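Local coordinates for CurF (Lyngbya majuscula, PDB 5DP2), which binds NADP and, as an enoyl reductase-type domain of a polyketide synthase, probably forms the cyclopropane ring in curacin A biosynthesis, at residues Pro47-Glu52 with Ile334-Val339; Phe80-Val85 with Ile139-Phe144; Gly19-Leu24 with Ala324-Gln329. One frame throughout, in Å; residues are numbered along the deposited sequence.

Interaction 1. Residues Pro47-Glu52 with Ile334-Val339; sequences PVNFRE and IGKIVV. With NAP (NADP nicotinamide-adenine-dinucleotide phosphate), chain B.
Pro47 presses its ring against the strand Lys336-Val339, with CB 3.3 Å from the carbonyl O of Ile337 and 3.5 Å from Lys336 CE. This is the tight end of the contact. Pro47 and Val338 form an antiparallel non-hydrogen-bonded pair, and the next residue donates Val48 N to Ile337 O over 3.0 Å, with an N-H...O angle of 152°. Apolar branches close in beside it: Val48 CG2 lies 4.2 Å from Val339 CG2, and Phe325 and Leu328 of helix 321-329 pack on Val48. On the other side of the same pair a water takes the place of a direct bond, donating to Val48 O (2.6 Å) and accepting from Ile337 N (2.7 Å). Strand 336-340 thus returns from the far end of the sequence to pair with strand 39-48, as expected in the GroES-like catalytic domain of medium-chain dehydrogenase/reductase proteins. Beyond the water the segments meet through side chains, Lys336 reaching Asn49. Lys336, in the conformer described, bends at chi2 and then runs extended, bringing NZ 3.0 Å from Asn49 OD1 and 43° out of the amide's carbonyl plane. That ammonium also forms a salt bridge with Glu83 and a hydrogen bond with Ser142, while Asn49 ND2 is bonded to Glu83 OE2. An alanine at Asn49 would probably leave Glu83 OE2 without its amide N-H partner and open a gap beside the lysine tip. Asn49 also stands at the N-cap position, and its backbone N is bonded to Glu52 OE1. Directly after it, Phe50 N points almost straight at the nicotinamide-side phosphate of NADP, donating to O1N over 3.0 Å at 170°, and the Phe50 ring lays one face, toward its rim, under the cofactor's C5B.

Interaction 2. Residues Phe80-Val85 with Ile139-Phe144; sequences FGVEGV and IFMSFF
Glu83 reaches from its strand to the beginning of helix 140-153 and meets Phe140 and Met141 along its length. Its CB lies 3.8 Å from Phe140 CD2. CG sits between the backbone N and the carbonyl carbon (chi1 57°), and from there the chain extends toward the helix. CD comes 3.5 Å from Met141 CB, and the two carboxylate oxygens then divide their tasks. OE1 accepts Met141 N over 2.9 Å in a nearly straight bond (176°), although the donor stands 62° above the carboxylate plane. The same oxygen receives a water at 2.8 Å, which in turn accepts Ser142 N (2.9 Å), so the carboxylate addresses two successive helix N-H groups, one directly and one through the water. OE2 rests 3.3 Å from Met141 CB; it is bonded to Asn49 ND2 and forms a salt bridge with Lys336 NZ. Beside this polar arm, Val82 CG2 touches Met141 CE at 3.8 Å, the methionine in the conformer described. With the Met141 side chain about 4 Å from bound NADP, the arrangement is a buried acidic side chain meeting backbone N-H groups near the start of a helix at the cofactor cleft, where the helix leads from the catalytic domain into the Rossmann domain.

Interaction 3. Residues Gly19-Leu24 with Ala324-Gln329; sequences GLLKNL and AFRHLQ
Leu21 and Leu24 pack on Phe325 in an apolar, partly buried contact that sets the short 3-10 segment Leu21-Asn23 and the residue after it, in the loop between strands 11-14 and 25-28, against helix 321-329. No direct hydrogen bond crosses it. Leu24 CD1 sits over the centre of the Phe325 ring, 3.7 Å from the centroid and 13° off the ring normal, a CH-pi contact, with the two side chains at about a right angle. Leu21 CD1 meets three helix residues: it lies 4.1 Å from Phe325 CB, 3.6 Å from Arg326 CG and 3.2 Å from Gln329 OE1. Val56 of helix 50-57 adds a further surface against both leucines. Toward the margin the contact turns polar. The Arg326 chain runs extended from CG to NE, and its NH2 approaches Lys22 CB at 3.7 Å. A water in the guanidinium plane accepts from NH2 (3.0 Å) and from Lys22 N (3.3 Å), while NH1 forms a salt bridge with Glu323. Elsewhere on the helix, Ala324 and Leu328 pack on Ile337 of strand 336-340. Helix 321-329 is the connection of a beta-alpha-beta crossover between the parallel neighbouring strands 313-317 and 336-340.

How the interactions relate
From the N terminus, Gly19-Leu24 comes first, and interaction 3 closes the loop from there to helix 321-329, spanning most of the chain. Pro47-Glu52 opens before that loop is closed and finds its partner, Ile334-Val339, just after it, so interactions 1 and 3 cross. Interaction 2 joins residues 80-85 to 139-144 over a much shorter span and nests inside both. Strands 39-48 and 83-91 are neighbours in one sheet, which places interactions 1 and 2 side by side, their centres 9 Å apart. Leu328 CB meets Ile337 CD1 at 3.4 Å, linking interaction 3 to 1. Together they join the N-terminal loop to helix 321-329, the C-terminal strand to strand 39-48, and helix 140-153 to the start of strand 83-91.

Interaction 1. Residues Pro47-Glu52 with Ile334-Val339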
loop_
_atom_site.group_PDB
_atom_site.type_symbol
_atom_site.label_atom_id
_atom_site.label_comp_id
_atom_site.label_asym_id
_atom_site.label_seq_id
_atom_site.Cartn_x
_atom_site.Cartn_y
_atom_site.Cartn_z
ATOM N N PRO A 47 -3.832 -8.818 -2.880
ATOM C CA PRO A 47 -4.773 -7.920 -2.236
ATOM C C PRO A 47 -5.275 -6.843 -3.176
ATOM O O PRO A 47 -4.661 -6.552 -4.210
ATOM C CB PRO A 47 -3.940 -7.300 -1.133
ATOM C CG PRO A 47 -2.574 -7.189 -1.770
ATOM C CD PRO A 47 -2.420 -8.427 -2.616
ATOM N N VAL A 48 -6.396 -6.216 -2.794
ATOM C CA VAL A 48 -6.885 -5.026 -3.470
ATOM C C VAL A 48 -6.251 -3.777 -2.828
ATOM O O VAL A 48 -6.187 -3.681 -1.603
ATOM C CB VAL A 48 -8.425 -4.909 -3.335
ATOM C CG1 VAL A 48 -8.947 -3.744 -4.185
ATOM C CG2 VAL A 48 -9.127 -6.189 -3.744
ATOM N N ASN A 49 -5.792 -2.823 -3.634
ATOM C CA ASN A 49 -5.291 -1.558 -3.123
ATOM C C ASN A 49 -6.269 -0.439 -3.471
ATOM O O ASN A 49 -6.968 -0.503 -4.484
ATOM C CB ASN A 49 -3.885 -1.271 -3.674
ATOM C CG ASN A 49 -2.816 -2.073 -2.897
ATOM O OD1 ASN A 49 -2.250 -1.610 -1.888
ATOM N ND2 ASN A 49 -2.602 -3.283 -3.280
ATOM N N PHE A 50 -6.325 0.611 -2.664
ATOM C CA PHE A 50 -7.296 1.665 -2.880
ATOM C C PHE A 50 -7.108 2.329 -4.255
ATOM O O PHE A 50 -8.106 2.662 -4.916
ATOM C CB PHE A 50 -7.221 2.702 -1.760
ATOM C CG PHE A 50 -8.363 3.656 -1.746
ATOM C CD1 PHE A 50 -9.649 3.209 -1.388
ATOM C CD2 PHE A 50 -8.176 4.972 -2.094
ATOM C CE1 PHE A 50 -10.722 4.096 -1.368
ATOM C CE2 PHE A 50 -9.236 5.874 -2.045
ATOM C CZ PHE A 50 -10.507 5.429 -1.690
ATOM N N ARG A 51 -5.860 2.530 -4.709
ATOM C CA ARG A 51 -5.605 3.069 -6.065
ATOM C C ARG A 51 -6.390 2.328 -7.115
ATOM O O ARG A 51 -6.855 2.919 -8.094
ATOM C CB ARG A 51 -4.073 2.963 -6.427
ATOM C CG ARG A 51 -3.707 3.340 -7.885
ATOM C CD ARG A 51 -3.863 4.804 -8.212
ATOM N NE ARG A 51 -2.818 5.595 -7.597
ATOM C CZ ARG A 51 -1.575 5.826 -8.074
ATOM N NH1 ARG A 51 -1.163 5.315 -9.244
ATOM N NH2 ARG A 51 -0.760 6.569 -7.353
ATOM N N GLU A 52 -6.473 1.015 -6.972
ATOM C CA GLU A 52 -7.131 0.183 -7.987
ATOM C C GLU A 52 -8.637 0.385 -8.006
ATOM O O GLU A 52 -9.241 0.303 -9.074
ATOM C CB GLU A 52 -6.756 -1.269 -7.764
ATOM C CG GLU A 52 -5.252 -1.477 -7.994
ATOM C CD GLU A 52 -4.698 -2.787 -7.561
ATOM O OE1 GLU A 52 -5.065 -3.285 -6.472
ATOM O OE2 GLU A 52 -3.822 -3.301 -8.301
ATOM N N ILE A 334 -10.738 -3.358 8.288
ATOM C CA ILE A 334 -9.551 -2.978 9.045
ATOM C C ILE A 334 -8.384 -3.731 8.395
ATOM O O ILE A 334 -8.438 -4.971 8.302
ATOM C CB ILE A 334 -9.633 -3.389 10.528
ATOM C CG1 ILE A 334 -10.887 -2.839 11.204
ATOM C CG2 ILE A 334 -8.338 -3.026 11.252
ATOM C CD1 ILE A 334 -10.825 -1.367 11.457
ATOM N N GLY A 335 -7.352 -3.026 7.954
ATOM C CA GLY A 335 -6.189 -3.718 7.375
ATOM C C GLY A 335 -6.328 -3.938 5.882
ATOM O O GLY A 335 -6.511 -2.966 5.120
ATOM N N LYS A 336 -6.217 -5.196 5.459
ATOM C CA LYS A 336 -6.082 -5.556 4.058
ATOM C C LYS A 336 -7.252 -6.453 3.588
ATOM O O LYS A 336 -7.724 -7.311 4.342
ATOM C CB LYS A 336 -4.730 -6.278 3.819
ATOM C CG LYS A 336 -4.122 -6.102 2.412
ATOM C CD LYS A 336 -3.442 -4.751 2.237
ATOM C CE LYS A 336 -2.898 -4.546 0.813
ATOM N NZ LYS A 336 -2.160 -3.254 0.653
ATOM N N ILE A 337 -7.622 -6.297 2.313
ATOM C CA ILE A 337 -8.547 -7.214 1.674
ATOM C C ILE A 337 -7.734 -8.062 0.708
ATOM O O ILE A 337 -7.047 -7.528 -0.167
ATOM C CB ILE A 337 -9.656 -6.419 1.010
ATOM C CG1 ILE A 337 -10.392 -5.594 2.081
ATOM C CG2 ILE A 337 -10.590 -7.364 0.262
ATOM C CD1 ILE A 337 -11.080 -4.388 1.506
ATOM N N VAL A 338 -7.761 -9.376 0.952
ATOM C CA VAL A 338 -6.902 -10.320 0.215
ATOM C C VAL A 338 -7.764 -11.268 -0.591
ATOM O O VAL A 338 -8.677 -11.880 -0.068
ATOM C CB VAL A 338 -5.993 -11.114 1.189
ATOM C CG1 VAL A 338 -5.136 -12.120 0.443
ATOM C CG2 VAL A 338 -5.109 -10.168 2.011
ATOM N N VAL A 339 -7.422 -11.413 -1.890
ATOM C CA VAL A 339 -8.138 -12.322 -2.783
ATOM C C VAL A 339 -7.268 -13.569 -3.003
ATOM O O VAL A 339 -6.082 -13.472 -3.334
ATOM C CB VAL A 339 -8.459 -11.615 -4.118
ATOM C CG1 VAL A 339 -9.113 -12.566 -5.112
ATOM C CG2 VAL A 339 -9.351 -10.406 -3.847
HETATM P PA NAP B . -6.953 2.026 2.795
HETATM O O1A NAP B . -7.105 0.623 3.273
HETATM O O2A NAP B . -6.250 3.014 3.652
HETATM O O5B NAP B . -8.414 2.546 2.411
HETATM C C5B NAP B . -8.682 3.944 2.236
HETATM C C4B NAP B . -8.767 4.697 3.546
HETATM O O4B NAP B . -9.216 6.004 3.275
HETATM C C3B NAP B . -9.700 4.085 4.550
HETATM O O3B NAP B . -8.927 3.667 5.677
HETATM C C2B NAP B . -10.694 5.203 4.920
HETATM O O2B NAP B . -10.941 5.438 6.277
HETATM C C1B NAP B . -10.011 6.450 4.393
HETATM N N9A NAP B . -10.917 7.456 3.855
HETATM C C8A NAP B . -11.428 7.511 2.577
HETATM N N7A NAP B . -12.232 8.590 2.432
HETATM C C5A NAP B . -12.223 9.228 3.611
HETATM C C6A NAP B . -12.839 10.410 4.119
HETATM N N6A NAP B . -13.640 11.147 3.323
HETATM N N1A NAP B . -12.597 10.760 5.376
HETATM C C2A NAP B . -11.797 10.005 6.137
HETATM N N3A NAP B . -11.164 8.886 5.775
HETATM C C4A NAP B . -11.394 8.498 4.531
HETATM O O3 NAP B . -6.246 2.030 1.349
HETATM P PN NAP B . -4.702 1.844 0.968
HETATM O O1N NAP B . -4.652 1.030 -0.266
HETATM O O2N NAP B . -3.912 1.398 2.163
HETATM O O5D NAP B . -4.314 3.309 0.571
HETATM C C5D NAP B . -4.299 4.329 1.597
HETATM C C4D NAP B . -4.283 5.730 0.935
HETATM O O4D NAP B . -2.962 6.004 0.547
HETATM C C3D NAP B . -5.119 5.846 -0.345
HETATM O O3D NAP B . -5.545 7.209 -0.471
HETATM C C2D NAP B . -4.141 5.455 -1.425
HETATM O O2D NAP B . -4.521 6.028 -2.680
HETATM C C1D NAP B . -2.850 6.013 -0.887
HETATM N N1N NAP B . -1.570 5.322 -1.151
HETATM C C2N NAP B . -0.542 6.009 -1.700
HETATM C C3N NAP B . 0.692 5.421 -1.959
HETATM C C7N NAP B . 1.792 6.225 -2.563
HETATM O O7N NAP B . 2.751 5.587 -2.939
HETATM N N7N NAP B . 1.659 7.577 -2.640
HETATM C C4N NAP B . 0.879 4.072 -1.639
HETATM C C5N NAP B . -0.189 3.387 -1.073
HETATM C C6N NAP B . -1.412 4.026 -0.830
HETATM P P2B NAP B . -11.857 4.510 7.202
HETATM O O1X NAP B . -11.115 3.190 7.363
HETATM O O2X NAP B . -11.944 5.304 8.475
HETATM O O3X NAP B . -13.175 4.338 6.485
HETATM O O HOH W 1 -6.765 -4.071 0.953
#

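Interaction 2. Residues Phe80-Val85 with Ile139-Phe144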
loop_
_atom_site.group_PDB
_atom_site.type_symbol
_atom_site.label_atom_id
_atom_site.label_comp_id
_atom_site.label_asym_id
_atom_site.label_seq_id
_atom_site.Cartn_x
_atom_site.Cartn_y
_atom_site.Cartn_z
ATOM N N PHE A 80 -4.375 -5.237 -13.024
ATOM C CA PHE A 80 -4.467 -4.960 -11.597
ATOM C C PHE A 80 -3.561 -5.907 -10.839
ATOM O O PHE A 80 -3.258 -7.004 -11.306
ATOM C CB PHE A 80 -5.922 -5.136 -11.119
ATOM C CG PHE A 80 -6.899 -4.305 -11.892
ATOM C CD1 PHE A 80 -7.155 -2.999 -11.538
ATOM C CD2 PHE A 80 -7.523 -4.806 -13.035
ATOM C CE1 PHE A 80 -7.988 -2.202 -12.293
ATOM C CE2 PHE A 80 -8.369 -4.016 -13.790
ATOM C CZ PHE A 80 -8.620 -2.723 -13.412
ATOM N N GLY A 81 -3.187 -5.474 -9.639
ATOM C CA GLY A 81 -2.376 -6.282 -8.736
ATOM C C GLY A 81 -0.985 -5.684 -8.640
ATOM O O GLY A 81 -0.064 -6.085 -9.388
ATOM N N VAL A 82 -0.821 -4.728 -7.734
ATOM C CA VAL A 82 0.410 -3.996 -7.572
ATOM C C VAL A 82 1.357 -4.670 -6.565
ATOM O O VAL A 82 2.435 -4.155 -6.265
ATOM C CB VAL A 82 0.142 -2.505 -7.252
ATOM C CG1 VAL A 82 -0.568 -1.817 -8.412
ATOM C CG2 VAL A 82 -0.644 -2.336 -5.951
ATOM N N GLU A 83 0.953 -5.845 -6.087
ATOM C CA GLU A 83 1.697 -6.651 -5.143
ATOM C C GLU A 83 0.990 -8.004 -5.099
ATOM O O GLU A 83 -0.186 -8.116 -5.465
ATOM C CB GLU A 83 1.680 -6.011 -3.734
ATOM C CG GLU A 83 0.261 -5.778 -3.205
ATOM C CD GLU A 83 0.178 -5.191 -1.800
ATOM O OE1 GLU A 83 1.041 -5.575 -0.959
ATOM O OE2 GLU A 83 -0.747 -4.381 -1.557
ATOM N N GLY A 84 1.684 -9.026 -4.632
ATOM C CA GLY A 84 1.053 -10.291 -4.345
ATOM C C GLY A 84 2.057 -11.336 -3.954
ATOM O O GLY A 84 3.248 -11.013 -3.759
ATOM N N VAL A 85 1.586 -12.575 -3.811
ATOM C CA VAL A 85 2.452 -13.676 -3.382
ATOM C C VAL A 85 2.102 -14.924 -4.154
ATOM O O VAL A 85 0.951 -15.117 -4.572
ATOM C CB VAL A 85 2.337 -13.969 -1.857
ATOM C CG1 VAL A 85 2.768 -12.776 -1.022
ATOM C CG2 VAL A 85 0.935 -14.404 -1.488
ATOM N N ILE A 139 1.766 -7.590 3.148
ATOM C CA ILE A 139 2.986 -6.855 3.500
ATOM C C ILE A 139 3.401 -5.745 2.536
ATOM O O ILE A 139 3.642 -4.621 2.962
ATOM C CB ILE A 139 4.178 -7.848 3.687
ATOM C CG1 ILE A 139 3.920 -8.766 4.876
ATOM C CG2 ILE A 139 5.487 -7.079 3.829
ATOM C CD1 ILE A 139 4.945 -9.862 5.048
ATOM N N PHE A 140 3.581 -6.073 1.242
ATOM C CA PHE A 140 4.448 -5.258 0.383
ATOM C C PHE A 140 4.052 -3.784 0.272
ATOM O O PHE A 140 4.805 -2.899 0.689
ATOM C CB PHE A 140 4.555 -5.905 -1.020
ATOM C CG PHE A 140 5.468 -5.174 -1.955
ATOM C CD1 PHE A 140 6.851 -5.382 -1.921
ATOM C CD2 PHE A 140 4.973 -4.247 -2.862
ATOM C CE1 PHE A 140 7.689 -4.678 -2.765
ATOM C CE2 PHE A 140 5.810 -3.545 -3.716
ATOM C CZ PHE A 140 7.176 -3.756 -3.651
ATOM N N MET A 141 2.910 -3.474 -0.340
ATOM C CA MET A 141 2.679 -2.081 -0.627
ATOM C C MET A 141 2.499 -1.270 0.663
ATOM O O MET A 141 3.033 -0.158 0.792
ATOM C CB MET A 141 1.505 -1.917 -1.581
ATOM C CG MET A 141 1.326 -0.518 -2.093
ATOM S SD MET A 141 2.676 0.198 -3.031
ATOM C CE MET A 141 2.408 -0.573 -4.623
ATOM N N SER A 142 1.748 -1.795 1.617
ATOM C CA SER A 142 1.444 -1.013 2.822
ATOM C C SER A 142 2.703 -0.761 3.671
ATOM O O SER A 142 2.949 0.368 4.098
ATOM C CB SER A 142 0.343 -1.675 3.629
ATOM O OG SER A 142 -0.861 -1.786 2.894
ATOM N N PHE A 143 3.473 -1.818 3.951
ATOM C CA PHE A 143 4.684 -1.630 4.745
ATOM C C PHE A 143 5.779 -0.916 3.999
ATOM O O PHE A 143 6.540 -0.162 4.624
ATOM C CB PHE A 143 5.207 -2.946 5.342
ATOM C CG PHE A 143 4.428 -3.427 6.542
ATOM C CD1 PHE A 143 4.779 -2.998 7.816
ATOM C CD2 PHE A 143 3.351 -4.275 6.395
ATOM C CE1 PHE A 143 4.089 -3.454 8.931
ATOM C CE2 PHE A 143 2.672 -4.754 7.517
ATOM C CZ PHE A 143 3.049 -4.339 8.783
ATOM N N PHE A 144 5.963 -1.163 2.693
ATOM C CA PHE A 144 7.040 -0.473 1.996
ATOM C C PHE A 144 6.747 1.030 1.954
ATOM O O PHE A 144 7.650 1.855 2.132
ATOM C CB PHE A 144 7.310 -1.059 0.603
ATOM C CG PHE A 144 8.085 -2.362 0.606
ATOM C CD1 PHE A 144 7.732 -3.455 1.391
ATOM C CD2 PHE A 144 9.190 -2.511 -0.239
ATOM C CE1 PHE A 144 8.442 -4.640 1.354
ATOM C CE2 PHE A 144 9.906 -3.700 -0.280
ATOM C CZ PHE A 144 9.531 -4.760 0.508
HETATM O O HOH W 2 0.397 -4.348 1.524
#

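Interaction 3. Residues Gly19-Leu24 with Ala324-Gln329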
loop_
_atom_site.group_PDB
_atom_site.type_symbol
_atom_site.label_atom_id
_atom_site.label_comp_id
_atom_site.label_asym_id
_atom_site.label_seq_id
_atom_site.Cartn_x
_atom_site.Cartn_y
_atom_site.Cartn_z
ATOM N N GLY A 19 -15.665 3.028 -14.815
ATOM C CA GLY A 19 -16.811 3.619 -14.132
ATOM C C GLY A 19 -17.560 2.753 -13.151
ATOM O O GLY A 19 -18.240 3.296 -12.262
ATOM N N LEU A 20 -17.500 1.430 -13.305
ATOM C CA LEU A 20 -18.270 0.515 -12.441
ATOM C C LEU A 20 -17.437 -0.683 -11.997
ATOM O O LEU A 20 -16.817 -1.359 -12.835
ATOM C CB LEU A 20 -19.516 -0.018 -13.102
ATOM C CG LEU A 20 -20.636 0.979 -13.430
ATOM C CD1 LEU A 20 -21.782 0.239 -14.067
ATOM C CD2 LEU A 20 -21.141 1.769 -12.224
ATOM N N LEU A 21 -17.462 -0.987 -10.703
ATOM C CA LEU A 21 -16.777 -2.172 -10.198
ATOM C C LEU A 21 -17.345 -3.454 -10.804
ATOM O O LEU A 21 -16.600 -4.426 -11.003
ATOM C CB LEU A 21 -16.828 -2.242 -8.661
ATOM C CG LEU A 21 -16.135 -1.086 -7.927
ATOM C CD1 LEU A 21 -16.196 -1.309 -6.433
ATOM C CD2 LEU A 21 -14.708 -0.894 -8.392
ATOM N N LYS A 22 -18.652 -3.475 -11.097
ATOM C CA LYS A 22 -19.255 -4.718 -11.570
ATOM C C LYS A 22 -18.713 -5.144 -12.919
ATOM O O LYS A 22 -18.930 -6.280 -13.343
ATOM C CB LYS A 22 -20.780 -4.649 -11.595
ATOM C CG LYS A 22 -21.343 -3.756 -12.683
ATOM C CD LYS A 22 -22.837 -3.484 -12.531
ATOM C CE LYS A 22 -23.688 -4.551 -13.182
ATOM N NZ LYS A 22 -25.138 -4.221 -13.032
ATOM N N ASN A 23 -18.039 -4.254 -13.637
ATOM C CA ASN A 23 -17.467 -4.648 -14.920
ATOM C C ASN A 23 -16.094 -5.335 -14.835
ATOM O O ASN A 23 -15.559 -5.774 -15.869
ATOM C CB ASN A 23 -17.374 -3.461 -15.867
ATOM C CG ASN A 23 -18.722 -2.925 -16.310
ATOM O OD1 ASN A 23 -19.668 -3.677 -16.571
ATOM N ND2 ASN A 23 -18.789 -1.617 -16.465
ATOM N N LEU A 24 -15.543 -5.492 -13.632
ATOM C CA LEU A 24 -14.345 -6.331 -13.464
ATOM C C LEU A 24 -14.687 -7.757 -13.918
ATOM O O LEU A 24 -15.695 -8.311 -13.503
ATOM C CB LEU A 24 -13.935 -6.337 -11.997
ATOM C CG LEU A 24 -13.219 -5.070 -11.527
ATOM C CD1 LEU A 24 -13.278 -4.945 -10.014
ATOM C CD2 LEU A 24 -11.778 -5.060 -12.026
ATOM N N ALA A 324 -14.890 -8.022 -3.267
ATOM C CA ALA A 324 -13.660 -7.640 -2.578
ATOM C C ALA A 324 -13.347 -6.151 -2.823
ATOM O O ALA A 324 -13.024 -5.400 -1.912
ATOM C CB ALA A 324 -12.517 -8.508 -3.061
ATOM N N PHE A 325 -13.439 -5.722 -4.103
ATOM C CA PHE A 325 -13.229 -4.325 -4.427
ATOM C C PHE A 325 -14.271 -3.444 -3.741
ATOM O O PHE A 325 -13.947 -2.368 -3.233
ATOM C CB PHE A 325 -13.252 -4.067 -5.952
ATOM C CG PHE A 325 -11.927 -4.278 -6.680
ATOM C CD1 PHE A 325 -11.328 -5.517 -6.774
ATOM C CD2 PHE A 325 -11.313 -3.220 -7.326
ATOM C CE1 PHE A 325 -10.127 -5.681 -7.467
ATOM C CE2 PHE A 325 -10.123 -3.370 -8.033
ATOM C CZ PHE A 325 -9.534 -4.622 -8.117
ATOM N N ARG A 326 -15.530 -3.899 -3.714
ATOM C CA ARG A 326 -16.594 -3.117 -3.069
ATOM C C ARG A 326 -16.386 -2.995 -1.572
ATOM O O ARG A 326 -16.728 -1.964 -0.977
ATOM C CB ARG A 326 -17.959 -3.745 -3.352
ATOM C CG ARG A 326 -18.522 -3.425 -4.703
ATOM C CD ARG A 326 -19.861 -4.095 -4.908
ATOM N NE ARG A 326 -20.386 -3.649 -6.182
ATOM C CZ ARG A 326 -21.200 -4.350 -6.960
ATOM N NH1 ARG A 326 -21.634 -5.544 -6.568
ATOM N NH2 ARG A 326 -21.621 -3.848 -8.125
ATOM N N HIS A 327 -15.821 -4.035 -0.956
ATOM C CA HIS A 327 -15.564 -4.028 0.488
ATOM C C HIS A 327 -14.622 -2.874 0.814
ATOM O O HIS A 327 -14.770 -2.176 1.815
ATOM C CB HIS A 327 -15.010 -5.388 0.904
ATOM C CG HIS A 327 -14.985 -5.634 2.379
ATOM N ND1 HIS A 327 -16.053 -6.128 3.091
ATOM C CD2 HIS A 327 -13.962 -5.527 3.261
ATOM C CE1 HIS A 327 -15.688 -6.298 4.354
ATOM N NE2 HIS A 327 -14.428 -5.922 4.483
ATOM N N LEU A 328 -13.611 -2.674 -0.047
ATOM C CA LEU A 328 -12.665 -1.564 0.119
ATOM C C LEU A 328 -13.304 -0.226 -0.254
ATOM O O LEU A 328 -13.163 0.753 0.485
ATOM C CB LEU A 328 -11.385 -1.839 -0.705
ATOM C CG LEU A 328 -10.270 -0.837 -0.480
ATOM C CD1 LEU A 328 -9.917 -0.615 0.984
ATOM C CD2 LEU A 328 -9.063 -1.264 -1.283
ATOM N N GLN A 329 -14.058 -0.185 -1.352
ATOM C CA GLN A 329 -14.738 1.055 -1.743
ATOM C C GLN A 329 -15.641 1.596 -0.634
ATOM O O GLN A 329 -15.637 2.798 -0.373
ATOM C CB GLN A 329 -15.583 0.799 -2.977
ATOM C CG GLN A 329 -16.346 2.017 -3.463
ATOM C CD GLN A 329 -17.436 1.693 -4.476
ATOM O OE1 GLN A 329 -17.932 0.556 -4.545
ATOM N NE2 GLN A 329 -17.828 2.691 -5.251
HETATM O O HOH W 3 -20.597 -1.355 -9.537
#